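PDB 3G0O: 3-hydroxyisobutyrate dehydrogenase from Salmonella typhimurium, which probably oxidises L-threonate to 2-oxo-tetronate, with NAD(+) preferred over NADP(+) as the cosubstrate. Local coordinates for residues D125-G130 and T141-G146. Sequence-based numbering, arbitrary orientation.
Sequences DAPVSG and TVMASG
The side chain of selenomethionine Met-143 is the bump between two antiparallel strands of the Rossmann-type domain, 122-129 and 140-145, and lies across the backbone from Pro-127 to Ser-129. Its CG touches the proline ring, 3.6 Å from Pro-127 CG, while Pro-127 CD sits on Met-143 O at 3.2 Å. From there the selenomethionine, with CG between its backbone N and carbonyl carbon (chi1 40°) and bent again further out, doubles back along the neighbouring strand. Its methyl CE ends against Val-128 C and 3.5 Å from Ser-129 CB.

On the other face, Ala-126 CB sits in the notch between Val-142 CG1 and Ala-144 CB, 3.7 Å from each of these two carbons. Val-128 and Val-142 stand side by side there, CG1 of the former against CG2 of the latter.

Paired backbone bonds join Asp-125 with Ser-145 and Ser-129 with Thr-141. Between them the strand is interrupted at Ala-126 and Pro-127, and proline has no N-H to give; Pro-127 O nevertheless accepts a nearly straight bond from Met-143 N (3.1 Å, 172°).

One face is thus apolar; the other mixes Pro-127 and Met-143 with polar groups bonded elsewhere: Asp-125 to Gly-173 N and Ser-176 OG, Ser-145 OG to Thr-171 O and Gly-175 N, Thr-141 OG1 to His-216 O of the second subunit. Ser-129 OG binds Ala-218 N of that subunit and a tartaric acid, probably from crystallisation; with Pro-127 against Lys-179, the predicted catalytic residue, this is consistent with an edge beside the substrate site.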
ATOM      1  N   ASP A 125     -16.458  19.144   9.461  1.00 16.32           N
ATOM      2  CA  ASP A 125     -16.287  18.383   8.229  1.00 14.49           C
ATOM      3  C   ASP A 125     -15.226  17.373   8.639  1.00 14.75           C
ATOM      4  O   ASP A 125     -14.032  17.646   8.544  1.00 16.10           O
ATOM      5  CB  ASP A 125     -15.774  19.317   7.130  1.00 15.01           C
ATOM      6  CG  ASP A 125     -15.465  18.592   5.836  1.00 13.24           C
ATOM      7  OD1 ASP A 125     -15.958  17.463   5.656  1.00 16.07           O
ATOM      8  OD2 ASP A 125     -14.738  19.166   4.999  1.00 15.89           O
ATOM      9  N   ALA A 126     -15.663  16.206   9.097  1.00 14.52           N
ATOM     10  CA  ALA A 126     -14.729  15.216   9.609  1.00 15.06           C
ATOM     11  C   ALA A 126     -14.760  13.793   9.065  1.00 15.27           C
ATOM     12  O   ALA A 126     -15.039  12.848   9.808  1.00 13.47           O
ATOM     13  CB  ALA A 126     -14.855  15.171  11.134  1.00 14.73           C
ATOM     14  N   PRO A 127     -14.465  13.611   7.771  1.00 13.32           N
ATOM     15  CA  PRO A 127     -14.478  12.242   7.246  1.00 14.54           C
ATOM     16  C   PRO A 127     -13.393  11.436   7.968  1.00 13.16           C
ATOM     17  O   PRO A 127     -12.402  12.002   8.438  1.00 13.15           O
ATOM     18  CB  PRO A 127     -14.191  12.438   5.752  1.00 11.81           C
ATOM     19  CG  PRO A 127     -13.429  13.736   5.707  1.00 13.66           C
ATOM     20  CD  PRO A 127     -14.162  14.585   6.712  1.00 15.04           C
ATOM     21  N   VAL A 128     -13.576  10.124   8.060  1.00 13.02           N
ATOM     22  CA  VAL A 128     -12.613   9.282   8.764  1.00 13.03           C
ATOM     23  C   VAL A 128     -12.050   8.109   7.967  1.00 16.18           C
ATOM     24  O   VAL A 128     -12.517   7.790   6.872  1.00 17.37           O
ATOM     25  CB  VAL A 128     -13.240   8.693  10.045  1.00 13.40           C
ATOM     26  CG1 VAL A 128     -13.647   9.810  10.987  1.00 14.22           C
ATOM     27  CG2 VAL A 128     -14.450   7.840   9.679  1.00 15.08           C
ATOM     28  N   SER A 129     -11.042   7.467   8.551  1.00 14.77           N
ATOM     29  CA  SER A 129     -10.409   6.302   7.960  1.00 16.95           C
ATOM     30  C   SER A 129      -9.702   5.506   9.054  1.00 16.80           C
ATOM     31  O   SER A 129      -9.802   5.842  10.239  1.00 17.16           O
ATOM     32  CB  SER A 129      -9.404   6.707   6.878  1.00 14.90           C
ATOM     33  OG  SER A 129      -8.885   5.552   6.235  1.00 16.65           O
ATOM     34  N   GLY A 130      -9.003   4.448   8.660  1.00 17.94           N
ATOM     35  CA  GLY A 130      -8.296   3.630   9.628  1.00 19.45           C
ATOM     36  C   GLY A 130      -8.769   2.187   9.694  1.00 19.12           C
ATOM     37  O   GLY A 130      -8.056   1.327  10.203  1.00 20.72           O
ATOM     38  N   THR A 141      -8.673   7.662  12.266  1.00 16.88           N
ATOM     39  CA  THR A 141      -7.862   8.757  11.763  1.00 16.47           C
ATOM     40  C   THR A 141      -8.915   9.724  11.246  1.00 17.11           C
ATOM     41  O   THR A 141      -9.799   9.337  10.481  1.00 17.32           O
ATOM     42  CB  THR A 141      -6.937   8.332  10.615  1.00 14.90           C
ATOM     43  OG1 THR A 141      -5.797   7.653  11.155  1.00 17.30           O
ATOM     44  CG2 THR A 141      -6.460   9.550   9.835  1.00 17.49           C
ATOM     45  N   VAL A 142      -8.842  10.975  11.684  1.00 15.59           N
ATOM     46  CA  VAL A 142      -9.819  11.962  11.258  1.00 15.75           C
ATOM     47  C   VAL A 142      -9.157  13.087  10.479  1.00 17.84           C
ATOM     48  O   VAL A 142      -8.132  13.621  10.896  1.00 19.62           O
ATOM     49  CB  VAL A 142     -10.560  12.573  12.470  1.00 16.46           C
ATOM     50  CG1 VAL A 142     -11.722  13.438  11.995  1.00 14.54           C
ATOM     51  CG2 VAL A 142     -11.053  11.463  13.391  1.00 17.58           C
HETATM   52  N   MSE A 143      -9.735  13.416   9.329  1.00 17.22           N
HETATM   53  CA  MSE A 143      -9.244  14.509   8.503  1.00 18.57           C
HETATM   54  C   MSE A 143     -10.363  15.540   8.584  1.00 16.64           C
HETATM   55  O   MSE A 143     -11.319  15.522   7.808  1.00 16.85           O
HETATM   56  CB  MSE A 143      -8.982  14.034   7.065  1.00 20.92           C
HETATM   57  CG  MSE A 143      -9.998  13.067   6.489  1.00 26.15           C
HETATM   58 SE   MSE A 143      -9.131  11.681   5.404  1.00 32.82          SE
HETATM   59  CE  MSE A 143      -9.266  10.234   6.677  1.00 30.99           C
ATOM     60  N   ALA A 144     -10.231  16.442   9.549  1.00 17.40           N
ATOM     61  CA  ALA A 144     -11.261  17.433   9.806  1.00 17.18           C
ATOM     62  C   ALA A 144     -10.918  18.890   9.579  1.00 17.13           C
ATOM     63  O   ALA A 144      -9.767  19.307   9.688  1.00 17.62           O
ATOM     64  CB  ALA A 144     -11.771  17.255  11.236  1.00 17.79           C
ATOM     65  N   SER A 145     -11.955  19.660   9.270  1.00 18.10           N
ATOM     66  CA  SER A 145     -11.824  21.092   9.069  1.00 19.40           C
ATOM     67  C   SER A 145     -13.110  21.721   9.601  1.00 19.79           C
ATOM     68  O   SER A 145     -14.197  21.157   9.454  1.00 19.42           O
ATOM     69  CB  SER A 145     -11.630  21.426   7.583  1.00 18.25           C
ATOM     70  OG  SER A 145     -12.768  21.085   6.816  1.00 18.68           O
ATOM     71  N   GLY A 146     -12.980  22.883  10.231  1.00 19.34           N
ATOM     72  CA  GLY A 146     -14.142  23.549  10.788  1.00 19.83           C
ATOM     73  C   GLY A 146     -13.733  24.541  11.858  1.00 19.93           C
ATOM     74  O   GLY A 146     -12.553  24.647  12.194  1.00 19.63           O
TER